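Oxidoreductase (Thermotoga maritima, PDB 1ZH8) binds NADP in a Rossmann-fold domain and probably catalyses the NADP-dependent oxidation or reduction of an alcohol or carbonyl substrate. Local coordinates at residues A29-H34 and V86-L90; L41-F45 and F295-Y299; F148-K152 and A206-I210. All blocks are in the same frame, centred on the assembly; numbering follows the deposited sequence.

Interaction 1: residues A29-H34 and V86-L90; sequences AARELH and VDLTL. With NAP (NADP nicotinamide-adenine-dinucleotide phosphate), chain D.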
loop_
_atom_site.group_PDB
_atom_site.type_symbol
_atom_site.label_atom_id
_atom_site.label_comp_id
_atom_site.label_asym_id
_atom_site.label_seq_id
_atom_site.Cartn_x
_atom_site.Cartn_y
_atom_site.Cartn_z
ATOM N N ALA A 29 -27.235 16.204 -0.604
ATOM C CA ALA A 29 -26.825 16.223 -2.004
ATOM C C ALA A 29 -27.741 17.095 -2.860
ATOM O O ALA A 29 -27.262 17.918 -3.660
ATOM C CB ALA A 29 -26.746 14.838 -2.555
ATOM N N ALA A 30 -29.054 16.945 -2.686
ATOM C CA ALA A 30 -29.981 17.718 -3.498
ATOM C C ALA A 30 -29.786 19.234 -3.299
ATOM O O ALA A 30 -29.720 19.980 -4.268
ATOM C CB ALA A 30 -31.417 17.308 -3.210
ATOM N N ARG A 31 -29.693 19.676 -2.047
ATOM C CA ARG A 31 -29.594 21.082 -1.727
ATOM C C ARG A 31 -28.237 21.637 -2.116
ATOM O O ARG A 31 -28.139 22.731 -2.667
ATOM C CB ARG A 31 -29.762 21.304 -0.216
ATOM C CG ARG A 31 -31.186 21.268 0.346
ATOM C CD ARG A 31 -31.213 21.857 1.769
ATOM N NE ARG A 31 -30.626 20.907 2.705
ATOM C CZ ARG A 31 -29.434 21.023 3.291
ATOM N NH1 ARG A 31 -28.657 22.088 3.091
ATOM N NH2 ARG A 31 -29.024 20.051 4.093
ATOM N N GLU A 32 -27.181 20.883 -1.819
ATOM C CA GLU A 32 -25.860 21.482 -1.714
ATOM C C GLU A 32 -25.008 21.189 -2.933
ATOM O O GLU A 32 -24.091 21.953 -3.257
ATOM C CB GLU A 32 -25.163 21.039 -0.416
ATOM C CG GLU A 32 -25.697 21.764 0.837
ATOM C CD GLU A 32 -24.964 21.406 2.138
ATOM O OE1 GLU A 32 -23.888 20.763 2.077
ATOM O OE2 GLU A 32 -25.473 21.778 3.224
ATOM N N LEU A 33 -25.334 20.094 -3.612
ATOM C CA LEU A 33 -24.513 19.598 -4.700
ATOM C C LEU A 33 -25.292 19.667 -6.024
ATOM O O LEU A 33 -24.789 20.194 -7.012
ATOM C CB LEU A 33 -24.019 18.176 -4.373
ATOM C CG LEU A 33 -23.175 18.021 -3.089
ATOM C CD1 LEU A 33 -22.776 16.582 -2.871
ATOM C CD2 LEU A 33 -21.903 18.900 -3.113
ATOM N N HIS A 34 -26.540 19.184 -6.024
ATOM C CA HIS A 34 -27.346 19.144 -7.256
ATOM C C HIS A 34 -27.955 20.469 -7.659
ATOM O O HIS A 34 -27.849 20.869 -8.805
ATOM C CB HIS A 34 -28.396 18.030 -7.204
ATOM C CG HIS A 34 -27.813 16.661 -7.366
ATOM N ND1 HIS A 34 -28.483 15.630 -7.989
ATOM C CD2 HIS A 34 -26.600 16.165 -7.016
ATOM C CE1 HIS A 34 -27.720 14.552 -7.989
ATOM N NE2 HIS A 34 -26.569 14.852 -7.412
ATOM N N VAL A 86 -36.450 12.057 -13.495
ATOM C CA VAL A 86 -36.377 12.293 -12.076
ATOM C C VAL A 86 -34.927 12.159 -11.605
ATOM O O VAL A 86 -34.111 11.436 -12.199
ATOM C CB VAL A 86 -37.346 11.367 -11.280
ATOM C CG1 VAL A 86 -38.827 11.656 -11.653
ATOM C CG2 VAL A 86 -37.025 9.879 -11.497
ATOM N N ASP A 87 -34.604 12.916 -10.568
ATOM C CA ASP A 87 -33.290 12.882 -9.967
ATOM C C ASP A 87 -33.410 12.290 -8.567
ATOM O O ASP A 87 -34.075 12.860 -7.702
ATOM C CB ASP A 87 -32.738 14.309 -9.929
ATOM C CG ASP A 87 -31.358 14.400 -9.301
ATOM O OD1 ASP A 87 -30.646 13.361 -9.257
ATOM O OD2 ASP A 87 -30.987 15.524 -8.859
ATOM N N LEU A 88 -32.778 11.143 -8.346
ATOM C CA LEU A 88 -32.900 10.474 -7.064
ATOM C C LEU A 88 -31.675 10.731 -6.214
ATOM O O LEU A 88 -30.554 10.337 -6.583
ATOM C CB LEU A 88 -33.136 8.972 -7.233
ATOM C CG LEU A 88 -34.100 8.520 -8.335
ATOM C CD1 LEU A 88 -34.123 6.979 -8.518
ATOM C CD2 LEU A 88 -35.493 9.067 -8.090
ATOM N N THR A 89 -31.882 11.416 -5.091
ATOM C CA THR A 89 -30.819 11.644 -4.110
ATOM C C THR A 89 -31.277 11.064 -2.782
ATOM O O THR A 89 -31.604 11.793 -1.839
ATOM C CB THR A 89 -30.500 13.148 -3.969
ATOM O OG1 THR A 89 -31.726 13.897 -4.010
ATOM C CG2 THR A 89 -29.610 13.604 -5.131
ATOM N N LEU A 90 -31.296 9.738 -2.722
ATOM C CA LEU A 90 -31.967 9.003 -1.663
ATOM C C LEU A 90 -30.999 8.113 -0.918
ATOM O O LEU A 90 -29.854 7.912 -1.375
ATOM C CB LEU A 90 -33.031 8.110 -2.281
ATOM C CG LEU A 90 -34.117 8.885 -3.009
ATOM C CD1 LEU A 90 -34.852 7.968 -3.944
ATOM C CD2 LEU A 90 -35.047 9.488 -2.011
HETATM P PA NAP D . -29.542 12.655 3.049
HETATM O O1A NAP D . -29.196 14.036 3.476
HETATM O O2A NAP D . -30.000 11.794 4.151
HETATM O O5B NAP D . -30.602 12.754 1.849
HETATM C C5B NAP D . -31.564 11.742 1.664
HETATM C C4B NAP D . -32.900 12.412 1.406
HETATM O O4B NAP D . -33.860 11.450 0.990
HETATM C C3B NAP D . -33.462 13.067 2.663
HETATM O O3B NAP D . -34.107 14.223 2.216
HETATM C C2B NAP D . -34.467 12.024 3.122
HETATM O O2B NAP D . -35.509 12.288 4.055
HETATM C C1B NAP D . -35.028 11.596 1.783
HETATM N N9A NAP D . -35.753 10.333 1.897
HETATM C C8A NAP D . -35.501 9.281 2.750
HETATM N N7A NAP D . -36.408 8.312 2.500
HETATM C C5A NAP D . -37.232 8.737 1.506
HETATM C C6A NAP D . -38.323 8.166 0.863
HETATM N N6A NAP D . -38.761 6.968 1.212
HETATM N N1A NAP D . -38.959 8.843 -0.144
HETATM C C2A NAP D . -38.526 10.098 -0.500
HETATM N N3A NAP D . -37.456 10.673 0.135
HETATM C C4A NAP D . -36.821 10.002 1.117
HETATM O O3 NAP D . -28.248 11.979 2.400
HETATM P PN NAP D . -27.427 12.599 1.164
HETATM O O1N NAP D . -28.121 13.724 0.460
HETATM O O2N NAP D . -26.098 12.717 1.748
HETATM O O5D NAP D . -27.355 11.395 0.096
HETATM C C5D NAP D . -28.390 11.077 -0.817
HETATM C C4D NAP D . -27.778 10.383 -2.032
HETATM O O4D NAP D . -26.787 11.235 -2.594
HETATM C C3D NAP D . -27.066 9.088 -1.630
HETATM O O3D NAP D . -27.301 8.072 -2.577
HETATM C C2D NAP D . -25.597 9.435 -1.625
HETATM O O2D NAP D . -24.774 8.333 -1.945
HETATM C C1D NAP D . -25.543 10.546 -2.664
HETATM N N1N NAP D . -24.417 11.441 -2.411
HETATM C C2N NAP D . -23.485 11.594 -3.396
HETATM C C3N NAP D . -22.379 12.429 -3.208
HETATM C C7N NAP D . -21.475 12.774 -4.366
HETATM O O7N NAP D . -20.368 13.594 -4.076
HETATM N N7N NAP D . -21.718 12.327 -5.613
HETATM C C4N NAP D . -22.242 13.117 -1.994
HETATM C C5N NAP D . -23.210 12.966 -0.993
HETATM C C6N NAP D . -24.301 12.118 -1.214
HETATM P P2B NAP D . -36.176 13.652 4.588
HETATM O O1X NAP D . -37.273 14.133 3.661
HETATM O O2X NAP D . -35.149 14.754 4.711
HETATM O O3X NAP D . -36.746 13.277 5.939
HETATM O O HOH W 1 -30.328 14.572 -0.874
#
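The imidazole ring of His34 has the methyl CG2 of Thr89 over one face and the carboxylate of Asp87 at its edge. Thr89 CG2 lies 3.8 Å from the centroid of the His34 ring and is displaced toward the CE1 rim, a CH-pi contact. Ring and carboxylate planes are only 3° apart, so ND1 of His34 gives its N-H in plane to the syn lone pair of Asp87 OD2 at 2.7 Å, almost straight at 169°. At the far corner of the ring NE2 is hydrogen-bonded to Glu112, and Phe295 adds an edge-to-face ring contact; two carboxylates at its two nitrogens fix the rotation of the imidazole. Losing the ring to an alanine would probably leave the buried carboxylate of Asp87 without its N-H partner and the Thr89 methyl without the surface it packs on. With CG2 anti to its own carbonyl carbon (chi1 of OG1 40°), Thr89 sends the methyl to the histidine and OG1 toward Ala30, whose CB it meets at 3.5 Å; OG1 itself is hydrogen-bonded to the backbone oxygen of Gly25.

The same two segments hold the coenzyme. Ala29 N donates to NAP O1N on the nicotinamide-side phosphate at 2.8 Å, and O3D of the adjoining ribose donates to Leu90 O, also at 2.8 Å. A water accepts from Ala30 N and lies within hydrogen-bonding distance of Thr89 O and NAP O1N, bridging helix, strand end and coenzyme. Leu33 CD1 packs against the nicotinamide ring, 3.6 Å from C4N. A backbone amide at the start of helix 28-39 on the pyrophosphate, facing the C-terminal end of strand 85-88, is the dinucleotide-binding arrangement of the Rossmann fold, consistent with a GxGxxA pattern whose alanine is Ala30, in the first turn of the helix.

Interaction 2: residues L41-F45 and F295-Y299; sequences LSHLF and FEDFY
Phe45 has CG anti to its carbonyl carbon (chi1 -64°), which carries its ring toward helix 290-303, while Tyr299, with CG anti to the backbone N (chi1 176°), turns one face of its ring to Leu44. The contact thus packs the loop between helix 28-39 and strand 45-51 of the Rossmann-fold domain against a helix from late in the chain. The Phe45 ring enters among three residues of that helix. Phe295 turns the edge of its ring, CD1 foremost, to one face of Phe45 in a T-shaped pair, centroids 5.6 Å apart and planes at 80°. Phe298 meets Phe45 rim to rim, CD2 being 3.9 Å from CE1, and the CB of Tyr299 approaches CZ obliquely. The backbone oxygen of Phe295 also lies in the plane of the Phe45 ring at its rim, facing CZ; this oxygen already accepts the helical bond from Tyr299 N.

Leu44 crosses Tyr299 at about a right angle and sets CD2 over the centre of its ring, 4.0 Å from the centroid, a well-centred CH-pi contact. The phenol oxygen runs on to a hydrogen bond with the backbone of Arg17. Leu41 divides its two methyls between neighbours: CD1 packs on CB of Phe295 at 3.6 Å, and CD2 lies against the extended chain of Glu296. Leu38 of helix 28-39 touches both Phe45 and Phe295, and strand 19-24 adds Ile19 and Leu21 beside Phe45, so the aromatic cluster is buried. Within the loop, Leu41 O accepts from both Leu44 N and Phe45 N, holding the turn that presents these side chains. At the polar margin, a water donates to Glu296 OE2 at 3.0 Å and reaches His43 NE2 by a weak bond of 3.3 Å.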
loop_
_atom_site.group_PDB
_atom_site.type_symbol
_atom_site.label_atom_id
_atom_site.label_comp_id
_atom_site.label_asym_id
_atom_site.label_seq_id
_atom_site.Cartn_x
_atom_site.Cartn_y
_atom_site.Cartn_z
ATOM N N LEU A 41 -27.527 25.342 -15.120
ATOM C CA LEU A 41 -27.953 24.660 -16.330
ATOM C C LEU A 41 -29.435 24.871 -16.618
ATOM O O LEU A 41 -30.101 23.975 -17.137
ATOM C CB LEU A 41 -27.642 23.164 -16.219
ATOM C CG LEU A 41 -26.158 22.839 -16.049
ATOM C CD1 LEU A 41 -25.954 21.368 -15.718
ATOM C CD2 LEU A 41 -25.383 23.212 -17.300
ATOM N N SER A 42 -29.959 26.053 -16.311
ATOM C CA SER A 42 -31.402 26.284 -16.483
ATOM C C SER A 42 -31.800 26.385 -17.957
ATOM O O SER A 42 -32.979 26.388 -18.289
ATOM C CB SER A 42 -31.869 27.512 -15.712
ATOM O OG SER A 42 -31.061 28.610 -16.049
ATOM N N HIS A 43 -30.817 26.449 -18.844
ATOM C CA HIS A 43 -31.121 26.391 -20.261
ATOM C C HIS A 43 -31.395 24.950 -20.717
ATOM O O HIS A 43 -31.915 24.741 -21.818
ATOM C CB HIS A 43 -30.016 27.053 -21.083
ATOM C CG HIS A 43 -28.666 26.459 -20.859
ATOM N ND1 HIS A 43 -27.932 26.695 -19.717
ATOM C CD2 HIS A 43 -27.914 25.635 -21.627
ATOM C CE1 HIS A 43 -26.788 26.035 -19.788
ATOM N NE2 HIS A 43 -26.755 25.381 -20.936
ATOM N N LEU A 44 -31.064 23.971 -19.864
ATOM C CA LEU A 44 -31.241 22.542 -20.179
ATOM C C LEU A 44 -32.306 21.827 -19.321
ATOM O O LEU A 44 -32.952 20.863 -19.773
ATOM C CB LEU A 44 -29.910 21.789 -20.048
ATOM C CG LEU A 44 -28.611 22.243 -20.737
ATOM C CD1 LEU A 44 -27.510 21.232 -20.420
ATOM C CD2 LEU A 44 -28.784 22.394 -22.239
ATOM N N PHE A 45 -32.469 22.303 -18.085
ATOM C CA PHE A 45 -33.345 21.670 -17.105
ATOM C C PHE A 45 -34.346 22.648 -16.519
ATOM O O PHE A 45 -34.019 23.813 -16.268
ATOM C CB PHE A 45 -32.516 21.062 -15.967
ATOM C CG PHE A 45 -31.614 19.959 -16.411
ATOM C CD1 PHE A 45 -32.105 18.670 -16.571
ATOM C CD2 PHE A 45 -30.281 20.211 -16.707
ATOM C CE1 PHE A 45 -31.286 17.649 -17.004
ATOM C CE2 PHE A 45 -29.434 19.186 -17.127
ATOM C CZ PHE A 45 -29.931 17.910 -17.282
ATOM N N PHE A 295 -24.599 16.498 -15.274
ATOM C CA PHE A 295 -25.965 16.842 -15.698
ATOM C C PHE A 295 -26.001 17.215 -17.183
ATOM O O PHE A 295 -26.938 16.868 -17.906
ATOM C CB PHE A 295 -26.581 17.940 -14.828
ATOM C CG PHE A 295 -27.282 17.418 -13.593
ATOM C CD1 PHE A 295 -28.522 16.801 -13.688
ATOM C CD2 PHE A 295 -26.704 17.563 -12.331
ATOM C CE1 PHE A 295 -29.177 16.304 -12.546
ATOM C CE2 PHE A 295 -27.341 17.081 -11.184
ATOM C CZ PHE A 295 -28.591 16.447 -11.295
ATOM N N GLU A 296 -24.953 17.889 -17.631
ATOM C CA GLU A 296 -24.778 18.181 -19.031
ATOM C C GLU A 296 -24.744 16.872 -19.817
ATOM O O GLU A 296 -25.405 16.753 -20.851
ATOM C CB GLU A 296 -23.488 18.990 -19.254
ATOM C CG GLU A 296 -23.559 20.438 -18.760
ATOM C CD GLU A 296 -22.237 21.240 -18.901
ATOM O OE1 GLU A 296 -21.237 20.720 -19.450
ATOM O OE2 GLU A 296 -22.209 22.413 -18.454
ATOM N N ASP A 297 -23.995 15.896 -19.307
ATOM C CA ASP A 297 -23.780 14.640 -20.017
ATOM C C ASP A 297 -25.097 13.857 -20.119
ATOM O O ASP A 297 -25.456 13.339 -21.188
ATOM C CB ASP A 297 -22.670 13.829 -19.328
ATOM C CG ASP A 297 -22.330 12.540 -20.063
ATOM O OD1 ASP A 297 -21.915 12.585 -21.234
ATOM O OD2 ASP A 297 -22.450 11.471 -19.453
ATOM N N PHE A 298 -25.825 13.822 -19.006
ATOM C CA PHE A 298 -27.157 13.222 -18.929
ATOM C C PHE A 298 -28.135 13.894 -19.904
ATOM O O PHE A 298 -28.955 13.219 -20.541
ATOM C CB PHE A 298 -27.647 13.345 -17.493
ATOM C CG PHE A 298 -29.078 12.969 -17.278
ATOM C CD1 PHE A 298 -29.494 11.647 -17.389
ATOM C CD2 PHE A 298 -30.006 13.935 -16.895
ATOM C CE1 PHE A 298 -30.837 11.289 -17.133
ATOM C CE2 PHE A 298 -31.331 13.598 -16.634
ATOM C CZ PHE A 298 -31.745 12.269 -16.751
ATOM N N TYR A 299 -28.035 15.217 -20.034
ATOM C CA TYR A 299 -28.858 15.918 -20.993
ATOM C C TYR A 299 -28.576 15.423 -22.405
ATOM O O TYR A 299 -29.495 15.265 -23.211
ATOM C CB TYR A 299 -28.675 17.445 -20.928
ATOM C CG TYR A 299 -29.486 18.134 -22.009
ATOM C CD1 TYR A 299 -30.816 18.480 -21.788
ATOM C CD2 TYR A 299 -28.937 18.385 -23.276
ATOM C CE1 TYR A 299 -31.584 19.079 -22.791
ATOM C CE2 TYR A 299 -29.695 18.985 -24.288
ATOM C CZ TYR A 299 -31.015 19.329 -24.034
ATOM O OH TYR A 299 -31.764 19.926 -25.015
HETATM O O HOH W 2 -23.702 24.322 -20.192
#

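Interaction 3: residues F148-K152 and A206-I210; sequences FWKAK and AMRLI
Phe148 and Ala206 form the apolar centre: the methyl CB of Ala206 sits over the middle of the Phe148 ring, 3.8 Å from the centroid, a CH-pi contact centred on the face. Ile210 comes in obliquely beside this pair, its CD1 reaching CD1 of Phe148 and CB of Ala151. Its CG1 lies against the backbone oxygen of Phe148, so the isoleucine fits close to helix 146-156 where the two segments come nearest, Lys152 and Ile210 having CA atoms only 4.4 Å apart.

Leu209 fills the next position outward. With CG anti to the backbone N (chi1 176°), its two methyls fork between neighbours: CD2 packs on CB of Phe148 at 3.7 Å, while CD1 lies over the six-membered ring of Trp149, 3.9 Å from the centroid and toward the rim. The indole N-H is hydrogen-bonded to the backbone of Arg143. At the polar edge Lys152 bends back past Leu209, its CE touching CD1, and NZ donates to Leu209 O at 3.2 Å, nearly in line with the carbonyl bond at 162°. Glu156 supplies a salt bridge to the same ammonium group, so the lysine ties the backbone of helix 195-211 to an acid on its own helix.

The two segments run roughly parallel, their axes 9.1 Å apart and crossing at -32°. Both helices lie on the large mixed sheet of the C-terminal domain: Phe148 and Ile210 rest on Phe260 of strand 259-264, Ala206 on Trp168 of strand 163-171, and helix 313-329 flanks helix 195-211 through Met207 (a selenomethionine here) and Arg208.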
loop_
_atom_site.group_PDB
_atom_site.type_symbol
_atom_site.label_atom_id
_atom_site.label_comp_id
_atom_site.label_asym_id
_atom_site.label_seq_id
_atom_site.Cartn_x
_atom_site.Cartn_y
_atom_site.Cartn_z
ATOM N N PHE A 148 -8.593 13.813 -13.193
ATOM C CA PHE A 148 -8.519 12.381 -13.509
ATOM C C PHE A 148 -8.407 12.169 -15.022
ATOM O O PHE A 148 -7.612 11.342 -15.472
ATOM C CB PHE A 148 -9.695 11.584 -12.906
ATOM C CG PHE A 148 -9.825 11.728 -11.407
ATOM C CD1 PHE A 148 -8.700 11.747 -10.589
ATOM C CD2 PHE A 148 -11.071 11.841 -10.818
ATOM C CE1 PHE A 148 -8.815 11.876 -9.223
ATOM C CE2 PHE A 148 -11.196 11.980 -9.431
ATOM C CZ PHE A 148 -10.069 11.991 -8.640
ATOM N N TRP A 149 -9.162 12.941 -15.799
ATOM C CA TRP A 149 -9.009 12.895 -17.252
ATOM C C TRP A 149 -7.591 13.260 -17.678
ATOM O O TRP A 149 -7.000 12.553 -18.503
ATOM C CB TRP A 149 -10.063 13.739 -17.981
ATOM C CG TRP A 149 -11.364 13.019 -17.988
ATOM C CD1 TRP A 149 -12.365 13.102 -17.040
ATOM C CD2 TRP A 149 -11.796 12.034 -18.937
ATOM N NE1 TRP A 149 -13.395 12.250 -17.357
ATOM C CE2 TRP A 149 -13.081 11.584 -18.516
ATOM C CE3 TRP A 149 -11.238 11.501 -20.112
ATOM C CZ2 TRP A 149 -13.815 10.636 -19.237
ATOM C CZ3 TRP A 149 -11.964 10.556 -20.829
ATOM C CH2 TRP A 149 -13.246 10.132 -20.388
ATOM N N LYS A 150 -7.027 14.318 -17.092
ATOM C CA LYS A 150 -5.670 14.736 -17.449
ATOM C C LYS A 150 -4.623 13.662 -17.071
ATOM O O LYS A 150 -3.678 13.404 -17.827
ATOM C CB LYS A 150 -5.317 16.111 -16.869
ATOM C CG LYS A 150 -4.049 16.745 -17.488
ATOM N N ALA A 151 -4.802 13.026 -15.919
ATOM C CA ALA A 151 -3.935 11.918 -15.550
ATOM C C ALA A 151 -4.071 10.806 -16.585
ATOM O O ALA A 151 -3.069 10.240 -17.010
ATOM C CB ALA A 151 -4.271 11.413 -14.168
ATOM N N LYS A 152 -5.311 10.527 -16.998
ATOM C CA LYS A 152 -5.608 9.485 -17.973
ATOM C C LYS A 152 -4.847 9.738 -19.255
ATOM O O LYS A 152 -4.171 8.845 -19.757
ATOM C CB LYS A 152 -7.101 9.438 -18.271
ATOM C CG LYS A 152 -7.539 8.296 -19.162
ATOM C CD LYS A 152 -8.758 8.706 -19.994
ATOM C CE LYS A 152 -9.813 7.618 -20.141
ATOM N NZ LYS A 152 -9.255 6.270 -20.413
ATOM N N ALA A 206 -12.385 6.534 -10.343
ATOM C CA ALA A 206 -11.176 7.237 -10.772
ATOM C C ALA A 206 -10.065 6.289 -11.204
ATOM O O ALA A 206 -9.455 6.480 -12.253
ATOM C CB ALA A 206 -10.689 8.198 -9.701
HETATM N N MSE A 207 -9.814 5.250 -10.417
HETATM C CA MSE A 207 -8.731 4.317 -10.749
HETATM C C MSE A 207 -9.030 3.594 -12.071
HETATM O O MSE A 207 -8.121 3.378 -12.895
HETATM C CB MSE A 207 -8.525 3.334 -9.605
HETATM C CG MSE A 207 -8.098 4.043 -8.334
HETATM SE SE MSE A 207 -7.698 2.849 -6.852
HETATM C CE MSE A 207 -9.474 2.754 -5.982
ATOM N N ARG A 208 -10.300 3.239 -12.285
ATOM C CA ARG A 208 -10.676 2.570 -13.525
ATOM C C ARG A 208 -10.565 3.523 -14.720
ATOM O O ARG A 208 -10.199 3.110 -15.824
ATOM C CB ARG A 208 -12.076 1.937 -13.449
ATOM C CG ARG A 208 -12.234 0.838 -12.375
ATOM C CD ARG A 208 -13.680 0.292 -12.318
ATOM N NE ARG A 208 -14.202 -0.016 -13.648
ATOM C CZ ARG A 208 -15.130 0.703 -14.280
ATOM N NH1 ARG A 208 -15.666 1.756 -13.692
ATOM N NH2 ARG A 208 -15.530 0.368 -15.504
ATOM N N LEU A 209 -10.869 4.799 -14.503
ATOM C CA LEU A 209 -10.785 5.753 -15.593
ATOM C C LEU A 209 -9.332 5.907 -16.060
ATOM O O LEU A 209 -9.041 5.941 -17.270
ATOM C CB LEU A 209 -11.346 7.091 -15.153
ATOM C CG LEU A 209 -11.259 8.272 -16.126
ATOM C CD1 LEU A 209 -12.187 8.041 -17.316
ATOM C CD2 LEU A 209 -11.614 9.565 -15.398
ATOM N N ILE A 210 -8.424 5.976 -15.096
ATOM C CA ILE A 210 -7.036 6.269 -15.394
ATOM C C ILE A 210 -6.299 5.024 -15.859
ATOM O O ILE A 210 -5.504 5.103 -16.787
ATOM C CB ILE A 210 -6.314 6.898 -14.187
ATOM C CG1 ILE A 210 -6.955 8.246 -13.828
ATOM C CG2 ILE A 210 -4.828 7.120 -14.506
ATOM C CD1 ILE A 210 -6.691 8.689 -12.424
#

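In the fold
Interactions 1 and 2 both lie at the parallel sheet of the Rossmann fold, their centres 14 Å apart, and they touch where Phe295 packs on His34 and Asp87. They share helix 28-39, which begins at the coenzyme in interaction 1 and leads into the loop of interaction 2. Their segments alternate along the chain, so helix 290-303 comes back to the nucleotide-binding domain after all but the last short strand of the mixed sheet in sequence. Interaction 3 follows interaction 1 and is nested inside the loop closed by interaction 2, in the C-terminal domain, with centres about 25 and 24 Å away. The returning helix thus packs on the nucleotide-binding domain near NADP, to which its Tyr291 is hydrogen-bonded.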